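Local structure of 6-phospho-beta-glucosidase (Thermotoga maritima, 1UP7) at the interface of chains A and B. The protein hydrolyses cellobiose 6'-phosphate to glucose 6-phosphate and glucose, as an NAD+- and manganese-dependent family 4 glycosidase. Residues are numbered along the deposited sequence; one frame, centred on the assembly and turned at random. Chains: chain A/B, 6-phospho-beta-glucosidase.

Contact 1 and contact 2 belong to the same two-fold interface between chains A and B, and the centres of their C-alpha atoms lie about 28 Å apart. Helix 380-389 takes part in both, donated by chain B in contact 1 and by chain A in contact 2. B:Lys385 pairs its amine with A:Asp354 in contact 1, while the aliphatic part of A:Lys385 skirts the backbone carbonyl of B:Ser235 in contact 2. Because two-fold symmetry repeats each patch with the chains exchanged, every helix 380-389 meets the partner at two places: the start of helix 355-376 and helix 230-236.

Contact 1: the interface of chains A and B. Residues chain A 354-356, 359; chain B 366, 370, 385, 389.
The phenyl ring of A:Phe356 presents its CD1-CE1 edge to B:Lys385, whose backbone O lies close to the ring plane, 3.6 Å from CD1. The aliphatic CG of B:Lys385 comes over the rim of one face, and CB of B:Ser389 approaches CD1 from the side of the other, 3.9 Å away. With CG anti to the backbone N (chi1 -177°), the phenyl group reaches towards helix 380-389 of the partner. At the imidazole of A:His355, the thioether SD of B:Met366 stands off the CG-CD2 edge, displaced from the ring plane and 3.6 Å from CD2; the bend at chi2 (-56°) brings SD there. B:Leu370 fills in beside them, its CD1 3.6 Å from CA of A:Phe356.

The charged pair joins the extended B:Lys385 to A:Asp354: NZ donates to OD2 on its syn side at 2.5 Å, a hydrogen-bonded salt bridge. The other carboxylate oxygen, OD1, accepts from the backbone N of A:Phe356 at 2.8 Å, an N-cap at the start of helix 355-376 that orients the carboxylate. Replacing A:Asp354 by an alanine would probably leave the B:Lys385 amine without its charged mate and the helix start uncapped. A water links OG of A:Ser359 with O of B:Ser389, at 3.0 Å from each. Together, aromatic packing, salt bridge and water join the two subunits, consistent with the protein's dimer-tetramer equilibrium, although the structure alone does not show which pairing persists in solution.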
ATOM      1  N   ASP A 354       1.464 -15.536  -7.678  1.00 17.74           N
ATOM      2  CA  ASP A 354       2.596 -15.912  -8.513  1.00 17.42           C
ATOM      3  C   ASP A 354       2.828 -14.846  -9.618  1.00 17.71           C
ATOM      4  O   ASP A 354       1.867 -14.388 -10.246  1.00 17.61           O
ATOM      5  CB  ASP A 354       2.257 -17.300  -9.114  1.00 17.09           C
ATOM      6  CG  ASP A 354       3.373 -17.890  -9.970  1.00 15.86           C
ATOM      7  OD1 ASP A 354       3.591 -17.377 -11.080  1.00 15.32           O
ATOM      8  OD2 ASP A 354       4.074 -18.864  -9.628  1.00 15.44           O
ATOM      9  N   HIS A 355       4.086 -14.470  -9.872  1.00 17.59           N
ATOM     10  CA  HIS A 355       4.401 -13.410 -10.847  1.00 17.60           C
ATOM     11  C   HIS A 355       3.849 -13.729 -12.220  1.00 17.66           C
ATOM     12  O   HIS A 355       3.432 -12.830 -12.939  1.00 17.43           O
ATOM     13  CB  HIS A 355       5.911 -13.143 -10.951  1.00 17.21           C
ATOM     14  CG  HIS A 355       6.536 -12.723  -9.656  1.00 18.31           C
ATOM     15  ND1 HIS A 355       7.716 -13.262  -9.187  1.00 19.09           N
ATOM     16  CD2 HIS A 355       6.138 -11.821  -8.728  1.00 18.79           C
ATOM     17  CE1 HIS A 355       8.009 -12.720  -8.020  1.00 19.23           C
ATOM     18  NE2 HIS A 355       7.076 -11.833  -7.727  1.00 20.63           N
ATOM     19  N   PHE A 356       3.830 -15.014 -12.577  1.00 17.53           N
ATOM     20  CA  PHE A 356       3.334 -15.465 -13.885  1.00 17.20           C
ATOM     21  C   PHE A 356       1.862 -15.122 -14.002  1.00 17.65           C
ATOM     22  O   PHE A 356       1.406 -14.572 -15.003  1.00 17.65           O
ATOM     23  CB  PHE A 356       3.491 -16.982 -14.038  1.00 16.51           C
ATOM     24  CG  PHE A 356       3.065 -17.526 -15.379  1.00 16.58           C
ATOM     25  CD1 PHE A 356       3.964 -17.583 -16.444  1.00 15.21           C
ATOM     26  CD2 PHE A 356       1.761 -17.996 -15.582  1.00 16.64           C
ATOM     27  CE1 PHE A 356       3.586 -18.115 -17.675  1.00 16.04           C
ATOM     28  CE2 PHE A 356       1.374 -18.510 -16.815  1.00 16.22           C
ATOM     29  CZ  PHE A 356       2.298 -18.574 -17.871  1.00 15.46           C
ATOM     30  N   SER A 359       1.403 -11.235 -14.270  1.00 18.91           N
ATOM     31  CA  SER A 359       1.680 -10.649 -15.569  1.00 19.51           C
ATOM     32  C   SER A 359       0.380 -10.538 -16.361  1.00 19.85           C
ATOM     33  O   SER A 359       0.117  -9.492 -16.990  1.00 20.58           O
ATOM     34  CB  SER A 359       2.708 -11.437 -16.366  1.00 18.72           C
ATOM     35  OG  SER A 359       2.238 -12.746 -16.693  1.00 21.68           O
TER
ATOM     36  N   MET B 366       6.957  -8.477 -14.185  1.00 17.55           N
ATOM     37  CA  MET B 366       6.701  -9.876 -13.809  1.00 17.84           C
ATOM     38  C   MET B 366       7.596 -10.840 -14.614  1.00 17.57           C
ATOM     39  O   MET B 366       8.180 -11.753 -14.038  1.00 17.98           O
ATOM     40  CB  MET B 366       5.217 -10.246 -13.942  1.00 16.96           C
ATOM     41  CG  MET B 366       4.296  -9.508 -12.995  1.00 15.54           C
ATOM     42  SD  MET B 366       4.646  -9.630 -11.223  1.00 18.86           S
ATOM     43  CE  MET B 366       5.792  -8.147 -10.970  1.00 17.93           C
ATOM     44  N   LEU B 370      10.497 -13.393 -12.943  1.00 18.74           N
ATOM     45  CA  LEU B 370      10.435 -14.790 -13.315  1.00 18.82           C
ATOM     46  C   LEU B 370      11.791 -15.264 -13.891  1.00 18.86           C
ATOM     47  O   LEU B 370      12.253 -16.389 -13.588  1.00 18.55           O
ATOM     48  CB  LEU B 370       9.293 -15.023 -14.326  1.00 18.02           C
ATOM     49  CG  LEU B 370       7.880 -15.084 -13.701  1.00 19.97           C
ATOM     50  CD1 LEU B 370       6.785 -15.050 -14.791  1.00 14.81           C
ATOM     51  CD2 LEU B 370       7.639 -16.300 -12.750  1.00 13.26           C
ATOM     52  N   LYS B 385       8.762 -21.020 -17.857  1.00 18.91           N
ATOM     53  CA  LYS B 385       7.764 -20.187 -17.224  1.00 18.77           C
ATOM     54  C   LYS B 385       8.049 -18.699 -17.507  1.00 18.59           C
ATOM     55  O   LYS B 385       7.166 -17.963 -17.957  1.00 18.39           O
ATOM     56  CB  LYS B 385       7.768 -20.492 -15.730  1.00 18.88           C
ATOM     57  CG  LYS B 385       6.645 -19.821 -14.915  1.00 17.63           C
ATOM     58  CD  LYS B 385       6.792 -20.186 -13.448  1.00 16.58           C
ATOM     59  CE  LYS B 385       5.803 -19.411 -12.626  1.00 17.21           C
ATOM     60  NZ  LYS B 385       5.509 -19.987 -11.340  1.00 16.94           N
ATOM     61  N   SER B 389       5.978 -15.880 -20.128  1.00 19.31           N
ATOM     62  CA  SER B 389       5.360 -14.701 -19.519  1.00 19.29           C
ATOM     63  C   SER B 389       5.637 -13.426 -20.299  1.00 19.32           C
ATOM     64  O   SER B 389       4.969 -12.407 -20.079  1.00 19.78           O
ATOM     65  CB  SER B 389       5.821 -14.513 -18.056  1.00 19.08           C
ATOM     66  OG  SER B 389       7.138 -13.981 -17.956  1.00 17.74           O
TER
HETATM   67  O   HOH W   1       2.040 -12.702 -19.637  1.00 33.89           O

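Contact 2: the interface of chains A and B. Residues chain A 381-382, 384-385, 388; chain B 231, 234-235.
Apolar packing is led by A:Leu384, which lies over one face of the B:Trp231 indole, near the CE3-CZ3 rim of the six-membered ring. Its methyl CD2 is 3.5 Å from CE3, and its CG is 3.6 Å from CZ3. Both leucine atoms stand well above the ring plane, so the contact is facial. The leucine torsions depart from the staggered values (chi1 -126°, chi2 31°), which may reflect adjustment to the indole or limited definition at this resolution. A:Leu388 meets the same ring differently: CD1 comes to the edge at CZ3, at the looser distance of 4.2 Å. Between backbone N and carbonyl carbon, CG of B:Trp231 (chi1 73°) carries the indole towards these two leucines.

Polar contact across the patch is slight. The hydroxyl OG of B:Ser235 makes a weak hydrogen bond, 3.3 Å long, to the backbone O of A:Lys381, and it also sits against the A:Leu384 methyl CD2, 3.4 Å away.

A longer-range electrostatic contribution is possible. The extended side chain of A:Lys381 crosses that of B:Asp234, with CE 4.0 Å from CB. NZ remains 5.0 Å from OD2, short of a salt bridge, though the opposite charges would probably attract. Helix 380-389 of one subunit thus packs on helix 230-236 of the other, mainly by shape, a second area of subunit contact that probably supports the oligomer.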
ATOM      1  N   LYS A 381     -11.319   8.020 -29.183  1.00 19.68           N
ATOM      2  CA  LYS A 381      -9.880   8.085 -28.900  1.00 19.99           C
ATOM      3  C   LYS A 381      -9.483   7.172 -27.750  1.00 19.32           C
ATOM      4  O   LYS A 381      -8.508   6.422 -27.849  1.00 19.04           O
ATOM      5  CB  LYS A 381      -9.455   9.514 -28.517  1.00 19.90           C
ATOM      6  CG  LYS A 381      -9.078  10.353 -29.686  1.00 23.19           C
ATOM      7  CD  LYS A 381      -9.075  11.889 -29.367  1.00 27.27           C
ATOM      8  CE  LYS A 381      -8.536  12.634 -30.615  1.00 29.97           C
ATOM      9  NZ  LYS A 381      -9.108  14.023 -30.755  1.00 32.26           N
ATOM     10  N   LEU A 382     -10.219   7.240 -26.650  1.00 18.80           N
ATOM     11  CA  LEU A 382      -9.864   6.429 -25.497  1.00 19.18           C
ATOM     12  C   LEU A 382     -10.157   4.951 -25.710  1.00 18.92           C
ATOM     13  O   LEU A 382      -9.485   4.110 -25.134  1.00 18.70           O
ATOM     14  CB  LEU A 382     -10.491   6.976 -24.210  1.00 19.78           C
ATOM     15  CG  LEU A 382     -10.039   8.419 -23.849  1.00 21.57           C
ATOM     16  CD1 LEU A 382     -10.824   8.947 -22.663  1.00 21.09           C
ATOM     17  CD2 LEU A 382      -8.508   8.550 -23.607  1.00 19.26           C
ATOM     18  N   LEU A 384      -9.704   3.444 -28.643  1.00 18.86           N
ATOM     19  CA  LEU A 384      -8.497   3.030 -29.376  1.00 19.57           C
ATOM     20  C   LEU A 384      -7.367   2.665 -28.400  1.00 19.05           C
ATOM     21  O   LEU A 384      -6.726   1.645 -28.543  1.00 19.62           O
ATOM     22  CB  LEU A 384      -8.019   4.186 -30.245  1.00 18.86           C
ATOM     23  CG  LEU A 384      -7.765   4.074 -31.734  1.00 21.79           C
ATOM     24  CD1 LEU A 384      -8.664   3.043 -32.477  1.00 20.53           C
ATOM     25  CD2 LEU A 384      -7.880   5.498 -32.339  1.00 20.58           C
ATOM     26  N   LYS A 385      -7.159   3.517 -27.405  1.00 18.78           N
ATOM     27  CA  LYS A 385      -6.189   3.298 -26.373  1.00 18.74           C
ATOM     28  C   LYS A 385      -6.486   2.021 -25.583  1.00 18.79           C
ATOM     29  O   LYS A 385      -5.555   1.243 -25.329  1.00 18.74           O
ATOM     30  CB  LYS A 385      -6.121   4.514 -25.443  1.00 19.58           C
ATOM     31  CG  LYS A 385      -5.068   4.501 -24.362  1.00 17.96           C
ATOM     32  CD  LYS A 385      -5.279   5.776 -23.537  1.00 17.61           C
ATOM     33  CE  LYS A 385      -4.257   5.841 -22.426  1.00 17.02           C
ATOM     34  NZ  LYS A 385      -4.310   7.065 -21.645  1.00 18.31           N
ATOM     35  N   LEU A 388      -5.733  -1.050 -27.937  1.00 19.70           N
ATOM     36  CA  LEU A 388      -4.282  -1.294 -28.037  1.00 19.14           C
ATOM     37  C   LEU A 388      -3.646  -1.886 -26.800  1.00 19.39           C
ATOM     38  O   LEU A 388      -2.576  -2.500 -26.907  1.00 20.35           O
ATOM     39  CB  LEU A 388      -3.556  -0.001 -28.334  1.00 19.41           C
ATOM     40  CG  LEU A 388      -3.689   0.613 -29.717  1.00 18.88           C
ATOM     41  CD1 LEU A 388      -3.022   1.962 -29.656  1.00 16.73           C
ATOM     42  CD2 LEU A 388      -3.034  -0.321 -30.763  1.00 16.24           C
TER
ATOM     43  N   TRP B 231      -2.480   9.957 -35.098  1.00 19.44           N
ATOM     44  CA  TRP B 231      -3.611   9.530 -34.251  1.00 18.81           C
ATOM     45  C   TRP B 231      -3.191   8.791 -32.992  1.00 18.90           C
ATOM     46  O   TRP B 231      -3.897   8.879 -31.971  1.00 18.94           O
ATOM     47  CB  TRP B 231      -4.706   8.724 -35.002  1.00 18.53           C
ATOM     48  CG  TRP B 231      -4.341   7.261 -35.412  1.00 17.72           C
ATOM     49  CD1 TRP B 231      -4.028   6.826 -36.675  1.00 15.85           C
ATOM     50  CD2 TRP B 231      -4.267   6.090 -34.563  1.00 14.35           C
ATOM     51  NE1 TRP B 231      -3.753   5.481 -36.656  1.00 16.37           N
ATOM     52  CE2 TRP B 231      -3.884   5.005 -35.377  1.00 13.44           C
ATOM     53  CE3 TRP B 231      -4.469   5.856 -33.191  1.00 13.21           C
ATOM     54  CZ2 TRP B 231      -3.722   3.709 -34.882  1.00 13.38           C
ATOM     55  CZ3 TRP B 231      -4.288   4.566 -32.693  1.00 15.23           C
ATOM     56  CH2 TRP B 231      -3.919   3.505 -33.540  1.00 13.00           C
ATOM     57  N   ASP B 234      -2.435  11.426 -30.386  1.00 20.12           N
ATOM     58  CA  ASP B 234      -3.720  11.995 -29.989  1.00 20.26           C
ATOM     59  C   ASP B 234      -4.501  11.077 -29.063  1.00 20.15           C
ATOM     60  O   ASP B 234      -5.243  11.546 -28.205  1.00 20.28           O
ATOM     61  CB  ASP B 234      -4.627  12.175 -31.195  1.00 20.77           C
ATOM     62  CG  ASP B 234      -4.355  13.432 -31.951  1.00 22.18           C
ATOM     63  OD1 ASP B 234      -3.769  14.376 -31.374  1.00 23.47           O
ATOM     64  OD2 ASP B 234      -4.701  13.545 -33.143  1.00 24.34           O
ATOM     65  N   SER B 235      -4.386   9.767 -29.271  1.00 19.67           N
ATOM     66  CA  SER B 235      -5.197   8.823 -28.523  1.00 19.35           C
ATOM     67  C   SER B 235      -4.541   8.415 -27.237  1.00 19.02           C
ATOM     68  O   SER B 235      -5.199   8.439 -26.212  1.00 19.11           O
ATOM     69  CB  SER B 235      -5.532   7.563 -29.327  1.00 19.91           C
ATOM     70  OG  SER B 235      -6.640   7.793 -30.187  1.00 22.27           O
TER